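O-phospho-L-seryl-tRNA:Cys-tRNA synthase (Methanocaldococcus jannaschii DSM 2661, PDB 5X6B) probably converts O-phosphoserine bound to tRNA(Cys) into cysteine on the tRNA, as a pyridoxal-phosphate-dependent enzyme working with a sulfur donor. Local coordinates at residues Gly195-Thr200 and Ile224-Asn229; Val215-Lys220 and Glu243-Phe248. All blocks are in the same frame, centred on the assembly; numbering follows the deposited sequence.

Contact 1 (Gly195-Thr200 and Ile224-Asn229)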
ATOM      1  N   GLY B 195     -21.081   5.667 -27.336  1.00 72.18           N
ATOM      2  CA  GLY B 195     -21.125   6.252 -26.011  1.00 75.26           C
ATOM      3  C   GLY B 195     -19.783   6.767 -25.533  1.00 67.57           C
ATOM      4  O   GLY B 195     -19.717   7.696 -24.726  1.00 57.72           O
ATOM      5  N   LEU B 196     -18.707   6.173 -26.036  1.00 62.97           N
ATOM      6  CA  LEU B 196     -17.380   6.510 -25.547  1.00 55.78           C
ATOM      7  C   LEU B 196     -16.270   6.338 -26.584  1.00 55.50           C
ATOM      8  O   LEU B 196     -16.199   5.324 -27.289  1.00 56.77           O
ATOM      9  CB  LEU B 196     -17.058   5.659 -24.315  1.00 63.75           C
ATOM     10  CG  LEU B 196     -15.750   5.971 -23.583  1.00 55.14           C
ATOM     11  CD1 LEU B 196     -15.779   7.385 -23.031  1.00 46.04           C
ATOM     12  CD2 LEU B 196     -15.506   4.961 -22.476  1.00 63.38           C
ATOM     13  N   ILE B 197     -15.398   7.339 -26.661  1.00 52.52           N
ATOM     14  CA  ILE B 197     -14.169   7.233 -27.439  1.00 67.91           C
ATOM     15  C   ILE B 197     -12.975   6.975 -26.516  1.00 59.84           C
ATOM     16  O   ILE B 197     -12.752   7.709 -25.548  1.00 55.76           O
ATOM     17  CB  ILE B 197     -13.920   8.498 -28.268  1.00 70.76           C
ATOM     18  CG1 ILE B 197     -15.096   8.745 -29.206  1.00 69.92           C
ATOM     19  CG2 ILE B 197     -12.632   8.369 -29.066  1.00 66.82           C
ATOM     20  CD1 ILE B 197     -15.010  10.049 -29.939  1.00 80.62           C
ATOM     21  N   LEU B 198     -12.213   5.929 -26.822  1.00 61.13           N
ATOM     22  CA  LEU B 198     -11.113   5.498 -25.963  1.00 70.85           C
ATOM     23  C   LEU B 198      -9.786   5.442 -26.720  1.00 70.15           C
ATOM     24  O   LEU B 198      -9.699   4.852 -27.797  1.00 61.66           O
ATOM     25  CB  LEU B 198     -11.434   4.127 -25.353  1.00 68.80           C
ATOM     26  CG  LEU B 198     -10.509   3.534 -24.285  1.00 61.52           C
ATOM     27  CD1 LEU B 198     -11.325   2.725 -23.289  1.00 49.85           C
ATOM     28  CD2 LEU B 198      -9.428   2.658 -24.904  1.00 57.63           C
ATOM     29  N   LEU B 199      -8.752   6.053 -26.152  1.00 64.79           N
ATOM     30  CA  LEU B 199      -7.421   5.996 -26.749  1.00 69.69           C
ATOM     31  C   LEU B 199      -6.381   5.474 -25.759  1.00 64.80           C
ATOM     32  O   LEU B 199      -6.145   6.077 -24.711  1.00 54.19           O
ATOM     33  CB  LEU B 199      -6.996   7.374 -27.265  1.00 64.87           C
ATOM     34  CG  LEU B 199      -5.561   7.461 -27.799  1.00 58.26           C
ATOM     35  CD1 LEU B 199      -5.354   6.525 -28.985  1.00 52.51           C
ATOM     36  CD2 LEU B 199      -5.202   8.894 -28.167  1.00 49.32           C
ATOM     37  N   THR B 200      -5.771   4.343 -26.094  1.00 58.18           N
ATOM     38  CA  THR B 200      -4.661   3.822 -25.314  1.00 55.18           C
ATOM     39  C   THR B 200      -3.449   4.712 -25.557  1.00 59.56           C
ATOM     40  O   THR B 200      -2.798   4.606 -26.599  1.00 61.17           O
ATOM     41  CB  THR B 200      -4.332   2.370 -25.689  1.00 59.56           C
ATOM     42  OG1 THR B 200      -5.502   1.562 -25.527  1.00 71.85           O
ATOM     43  CG2 THR B 200      -3.235   1.829 -24.798  1.00 57.33           C
ATOM     44  N   ILE B 224     -18.783  13.270 -28.532  1.00 66.24           N
ATOM     45  CA  ILE B 224     -18.714  11.986 -27.840  1.00 73.76           C
ATOM     46  C   ILE B 224     -17.640  12.015 -26.754  1.00 72.30           C
ATOM     47  O   ILE B 224     -16.520  12.465 -27.000  1.00 78.70           O
ATOM     48  CB  ILE B 224     -18.425  10.835 -28.824  1.00 77.81           C
ATOM     49  CG1 ILE B 224     -19.439  10.850 -29.969  1.00 64.16           C
ATOM     50  CG2 ILE B 224     -18.455   9.487 -28.113  1.00 65.73           C
ATOM     51  CD1 ILE B 224     -19.111   9.886 -31.083  1.00 77.68           C
ATOM     52  N   PRO B 225     -17.985  11.552 -25.542  1.00 73.22           N
ATOM     53  CA  PRO B 225     -17.052  11.498 -24.408  1.00 65.57           C
ATOM     54  C   PRO B 225     -15.745  10.774 -24.734  1.00 63.74           C
ATOM     55  O   PRO B 225     -15.757   9.716 -25.373  1.00 49.70           O
ATOM     56  CB  PRO B 225     -17.844  10.738 -23.343  1.00 78.32           C
ATOM     57  CG  PRO B 225     -19.266  11.053 -23.653  1.00 75.75           C
ATOM     58  CD  PRO B 225     -19.346  11.137 -25.151  1.00 62.91           C
ATOM     59  N   PHE B 226     -14.633  11.355 -24.287  1.00 67.55           N
ATOM     60  CA  PHE B 226     -13.300  10.853 -24.603  1.00 59.94           C
ATOM     61  C   PHE B 226     -12.549  10.415 -23.341  1.00 67.81           C
ATOM     62  O   PHE B 226     -12.253  11.226 -22.456  1.00 44.32           O
ATOM     63  CB  PHE B 226     -12.512  11.928 -25.362  1.00 62.79           C
ATOM     64  CG  PHE B 226     -11.093  11.538 -25.707  1.00 59.77           C
ATOM     65  CD1 PHE B 226     -10.793  10.262 -26.157  1.00 58.30           C
ATOM     66  CD2 PHE B 226     -10.069  12.472 -25.628  1.00 62.10           C
ATOM     67  CE1 PHE B 226      -9.492   9.912 -26.487  1.00 59.02           C
ATOM     68  CE2 PHE B 226      -8.767  12.130 -25.965  1.00 55.84           C
ATOM     69  CZ  PHE B 226      -8.479  10.848 -26.394  1.00 49.13           C
ATOM     70  N   LEU B 227     -12.260   9.118 -23.267  1.00 56.96           N
ATOM     71  CA  LEU B 227     -11.436   8.567 -22.196  1.00 65.22           C
ATOM     72  C   LEU B 227     -10.037   8.237 -22.705  1.00 61.29           C
ATOM     73  O   LEU B 227      -9.870   7.420 -23.615  1.00 60.08           O
ATOM     74  CB  LEU B 227     -12.081   7.312 -21.602  1.00 66.90           C
ATOM     75  CG  LEU B 227     -11.150   6.402 -20.795  1.00 64.66           C
ATOM     76  CD1 LEU B 227     -10.679   7.086 -19.526  1.00 67.01           C
ATOM     77  CD2 LEU B 227     -11.827   5.082 -20.472  1.00 73.34           C
ATOM     78  N   LEU B 228      -9.035   8.879 -22.117  1.00 70.66           N
ATOM     79  CA  LEU B 228      -7.641   8.605 -22.455  1.00 62.58           C
ATOM     80  C   LEU B 228      -7.038   7.622 -21.454  1.00 52.86           C
ATOM     81  O   LEU B 228      -6.911   7.933 -20.267  1.00 47.28           O
ATOM     82  CB  LEU B 228      -6.834   9.906 -22.487  1.00 53.80           C
ATOM     83  CG  LEU B 228      -5.349   9.824 -22.848  1.00 56.34           C
ATOM     84  CD1 LEU B 228      -5.138   9.234 -24.233  1.00 51.37           C
ATOM     85  CD2 LEU B 228      -4.709  11.195 -22.741  1.00 46.10           C
ATOM     86  N   ASN B 229      -6.694   6.428 -21.927  1.00 47.54           N
ATOM     87  CA  ASN B 229      -6.080   5.425 -21.062  1.00 48.86           C
ATOM     88  C   ASN B 229      -4.624   5.759 -20.790  1.00 59.51           C
ATOM     89  O   ASN B 229      -3.735   5.381 -21.552  1.00 63.20           O
ATOM     90  CB  ASN B 229      -6.175   4.030 -21.675  1.00 48.03           C
ATOM     91  CG  ASN B 229      -5.608   2.958 -20.765  1.00 51.73           C
ATOM     92  OD1 ASN B 229      -5.344   3.205 -19.589  1.00 54.88           O
ATOM     93  ND2 ASN B 229      -5.408   1.761 -21.305  1.00 57.81           N
TER
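Ile197 and Leu199 face the 224-229 segment with both N and O, and four backbone hydrogen bonds join them in parallel register to Pro225, Leu227 and Asn229. Ile197 N donates to Pro225 O at 2.7 Å with an N-H...O angle of 174°; Leu227 N returns to Ile197 O, Leu199 N reaches Leu227 O, and Asn229 N closes the ladder at Leu199 O. On one face the Phe226 ring, its CG anti to the backbone N (chi1 178°), swings towards the neighbouring strand and turns its edge to it: CD1 lies 3.3 Å from Ile197 O, and CE1 meets Leu199 CB at 3.6 Å. Beside it Ile197 CG1 packs on Ile224 CG2 at 3.6 Å, the two side chains crossing at about a right angle, and Leu228 CD1 lies alongside Leu199 CD2. Val215 of helix 212-221 and Tyr180 of helix 179-188 pack over this face. On the other, the Leu198 and Leu227 side chains lie side by side, CD1 of Leu198 3.7 Å from CD2 of Leu227, covered by Met130 and Val129 of helix 122-132. At the C-terminal end Thr200 OG1 is hydrogen-bonded to Asp143 OD1, and Asn229 ND2 to N1 of the pyridoxal-phosphate-modified lysine at position 255. These are adjacent parallel strands of a beta-alpha-beta unit in the seven-stranded mixed sheet of a fold-type I pyridoxal-phosphate enzyme, their C-terminal ends directed at the cofactor.

Contact 2 (Val215-Lys220 and Glu243-Phe248)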
ATOM      1  N   VAL B 215      -7.272  12.989 -31.277  1.00 69.17           N
ATOM      2  CA  VAL B 215      -8.455  12.195 -30.962  1.00 67.60           C
ATOM      3  C   VAL B 215      -9.388  13.008 -30.073  1.00 61.47           C
ATOM      4  O   VAL B 215     -10.605  12.854 -30.122  1.00 73.92           O
ATOM      5  CB  VAL B 215      -8.087  10.868 -30.274  1.00 61.44           C
ATOM      6  CG1 VAL B 215      -9.324  10.022 -30.057  1.00 57.95           C
ATOM      7  CG2 VAL B 215      -7.068  10.105 -31.111  1.00 55.21           C
ATOM      8  N   GLY B 216      -8.806  13.894 -29.274  1.00 67.98           N
ATOM      9  CA  GLY B 216      -9.585  14.794 -28.447  1.00 70.28           C
ATOM     10  C   GLY B 216     -10.389  15.761 -29.294  1.00 74.40           C
ATOM     11  O   GLY B 216     -11.556  16.028 -29.006  1.00 81.00           O
ATOM     12  N   LYS B 217      -9.767  16.282 -30.349  1.00 76.64           N
ATOM     13  CA  LYS B 217     -10.433  17.246 -31.221  1.00 78.62           C
ATOM     14  C   LYS B 217     -11.525  16.597 -32.068  1.00 71.94           C
ATOM     15  O   LYS B 217     -12.568  17.204 -32.306  1.00 69.00           O
ATOM     16  CB  LYS B 217      -9.415  17.955 -32.115  1.00 64.24           C
ATOM     17  CG  LYS B 217      -8.639  19.030 -31.379  1.00 68.58           C
ATOM     18  CD  LYS B 217      -7.869  19.935 -32.326  1.00 76.64           C
ATOM     19  CE  LYS B 217      -6.912  19.146 -33.210  1.00 84.01           C
ATOM     20  NZ  LYS B 217      -6.101  20.031 -34.095  1.00 96.63           N
ATOM     21  N   ILE B 218     -11.280  15.369 -32.519  1.00 62.81           N
ATOM     22  CA  ILE B 218     -12.308  14.581 -33.188  1.00 51.92           C
ATOM     23  C   ILE B 218     -13.510  14.367 -32.267  1.00 65.40           C
ATOM     24  O   ILE B 218     -14.660  14.527 -32.679  1.00 69.44           O
ATOM     25  CB  ILE B 218     -11.771  13.209 -33.633  1.00 64.77           C
ATOM     26  CG1 ILE B 218     -10.611  13.379 -34.614  1.00 51.21           C
ATOM     27  CG2 ILE B 218     -12.886  12.364 -34.250  1.00 59.07           C
ATOM     28  CD1 ILE B 218     -10.001  12.064 -35.065  1.00 61.22           C
ATOM     29  N   ALA B 219     -13.230  14.014 -31.016  1.00 67.20           N
ATOM     30  CA  ALA B 219     -14.270  13.725 -30.035  1.00 64.39           C
ATOM     31  C   ALA B 219     -15.077  14.963 -29.663  1.00 63.67           C
ATOM     32  O   ALA B 219     -16.271  14.868 -29.388  1.00 71.89           O
ATOM     33  CB  ALA B 219     -13.657  13.111 -28.785  1.00 64.03           C
ATOM     34  N   LYS B 220     -14.419  16.118 -29.647  1.00 64.45           N
ATOM     35  CA  LYS B 220     -15.064  17.360 -29.227  1.00 66.44           C
ATOM     36  C   LYS B 220     -16.210  17.758 -30.150  1.00 84.69           C
ATOM     37  O   LYS B 220     -17.339  17.955 -29.701  1.00 91.08           O
ATOM     38  CB  LYS B 220     -14.043  18.500 -29.157  1.00 70.73           C
ATOM     39  CG  LYS B 220     -14.649  19.840 -28.759  1.00 69.38           C
ATOM     40  CD  LYS B 220     -13.597  20.935 -28.685  1.00 85.37           C
ATOM     41  CE  LYS B 220     -14.217  22.274 -28.299  1.00 78.79           C
ATOM     42  NZ  LYS B 220     -13.203  23.366 -28.210  1.00 79.52           N
ATOM     43  N   GLU B 243      -5.527  19.980 -22.302  1.00 67.58           N
ATOM     44  CA  GLU B 243      -4.932  20.332 -23.590  1.00 73.19           C
ATOM     45  C   GLU B 243      -5.236  19.264 -24.636  1.00 76.91           C
ATOM     46  O   GLU B 243      -5.473  19.581 -25.805  1.00 84.23           O
ATOM     47  CB  GLU B 243      -3.420  20.543 -23.471  1.00 64.72           C
ATOM     48  CG  GLU B 243      -2.728  20.683 -24.824  1.00 91.66           C
ATOM     49  CD  GLU B 243      -1.394  21.395 -24.742  1.00131.50           C
ATOM     50  OE1 GLU B 243      -0.825  21.477 -23.634  1.00130.22           O
ATOM     51  OE2 GLU B 243      -0.916  21.876 -25.794  1.00142.96           O
ATOM     52  N   VAL B 244      -5.245  18.002 -24.215  1.00 63.18           N
ATOM     53  CA  VAL B 244      -5.642  16.921 -25.111  1.00 71.04           C
ATOM     54  C   VAL B 244      -7.161  16.781 -25.112  1.00 68.30           C
ATOM     55  O   VAL B 244      -7.708  15.852 -25.709  1.00 65.52           O
ATOM     56  CB  VAL B 244      -4.995  15.580 -24.722  1.00 64.98           C
ATOM     57  CG1 VAL B 244      -3.482  15.701 -24.749  1.00 56.27           C
ATOM     58  CG2 VAL B 244      -5.475  15.130 -23.356  1.00 69.18           C
ATOM     59  N   LYS B 245      -7.826  17.719 -24.438  1.00 71.14           N
ATOM     60  CA  LYS B 245      -9.286  17.790 -24.382  1.00 80.61           C
ATOM     61  C   LYS B 245      -9.908  16.474 -23.931  1.00 80.60           C
ATOM     62  O   LYS B 245     -10.975  16.082 -24.405  1.00 70.82           O
ATOM     63  CB  LYS B 245      -9.848  18.215 -25.743  1.00 68.47           C
ATOM     64  CG  LYS B 245      -9.601  19.686 -26.062  1.00 80.08           C
ATOM     65  CD  LYS B 245      -9.765  19.997 -27.544  1.00 79.28           C
ATOM     66  CE  LYS B 245      -9.699  21.500 -27.798  1.00 54.20           C
ATOM     67  NZ  LYS B 245     -10.117  22.295 -26.604  1.00 71.56           N
ATOM     68  N   ALA B 246      -9.233  15.797 -23.010  1.00 78.93           N
ATOM     69  CA  ALA B 246      -9.738  14.543 -22.472  1.00 75.35           C
ATOM     70  C   ALA B 246     -10.861  14.805 -21.475  1.00 62.53           C
ATOM     71  O   ALA B 246     -10.801  15.747 -20.680  1.00 58.61           O
ATOM     72  CB  ALA B 246      -8.614  13.752 -21.820  1.00 64.78           C
ATOM     73  N   ASP B 247     -11.893  13.972 -21.531  1.00 54.25           N
ATOM     74  CA  ASP B 247     -13.002  14.065 -20.591  1.00 67.16           C
ATOM     75  C   ASP B 247     -12.686  13.217 -19.372  1.00 70.04           C
ATOM     76  O   ASP B 247     -12.959  13.601 -18.233  1.00 64.37           O
ATOM     77  CB  ASP B 247     -14.302  13.607 -21.248  1.00 68.93           C
ATOM     78  CG  ASP B 247     -14.664  14.443 -22.456  1.00 68.39           C
ATOM     79  OD1 ASP B 247     -14.669  15.690 -22.343  1.00 73.51           O
ATOM     80  OD2 ASP B 247     -14.901  13.850 -23.528  1.00 60.23           O
ATOM     81  N   PHE B 248     -12.095  12.057 -19.633  1.00 66.44           N
ATOM     82  CA  PHE B 248     -11.678  11.150 -18.580  1.00 67.18           C
ATOM     83  C   PHE B 248     -10.226  10.730 -18.758  1.00 69.52           C
ATOM     84  O   PHE B 248      -9.726  10.619 -19.880  1.00 61.50           O
ATOM     85  CB  PHE B 248     -12.568   9.911 -18.553  1.00 69.91           C
ATOM     86  CG  PHE B 248     -14.031  10.216 -18.588  1.00 72.04           C
ATOM     87  CD1 PHE B 248     -14.690  10.632 -17.446  1.00 74.96           C
ATOM     88  CD2 PHE B 248     -14.754  10.071 -19.761  1.00 72.23           C
ATOM     89  CE1 PHE B 248     -16.041  10.910 -17.475  1.00 75.60           C
ATOM     90  CE2 PHE B 248     -16.103  10.346 -19.795  1.00 68.81           C
ATOM     91  CZ  PHE B 248     -16.748  10.767 -18.649  1.00 63.68           C
TER
HETATM   92  O   HOH W   1     -12.510  15.465 -26.876  1.00 63.72           O
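A small surface contact joins Gly216 of helix 212-221 to Val244 and Lys245 in the loop that leads into strand 248-252. The backbones approach closely at Gly216, whose CA lies 3.5 Å from Val244 O in a CA-H...O contact with an angle of 158° at the hydrogen; having no side chain, Gly216 lets the loop backbone come close to the helix. No direct hydrogen bond spans the segments. A water modelled between Gly216 O and Lys245 O lies 3.0 Å from Lys245 O, but its approach to Gly216 O is too short, which leaves the bridge doubtful. Gly216 O also accepts the helical bond from Lys220 N at 2.9 Å. Lys245 lays its aliphatic chain against the Lys217 and Lys220 side chains on the helix surface, CD being 4.1 Å from Lys217 CG and CE 4.0 Å from Lys220 CD. Lys220 is fully extended from a CG anti to the backbone N (chi1 179°), which carries its NZ across the end of the Lys245 side chain, 3.6 Å from Lys245 NZ. The junction thus rests on the backbone approach at Gly216 and on lysine methylenes, with a possible water between the carbonyls, whereas the crowded ammonium groups probably disfavour one another and may be screened by solvent or counter-ions.

How the contacts relate
From the N terminus the chain runs along strand 194-200, through helix 212-221, and back into strand 226-229, where contact 1 closes its loop across the helix. Contact 2 closes a second loop from that helix, past strand 226-229, to the loop that leads into strand 248-252. The segments alternate along the chain, so the two loops cross instead of nesting. The centres of the two contacts lie about 8 Å apart, and they meet directly: Asp247 OD2 accepts a probable hydrogen bond from Phe226 N, Phe248 O one from Leu228 N, and Val215 packs on Phe226. Together they bind three successive parallel sheet strands and one covering helix into a single layered unit.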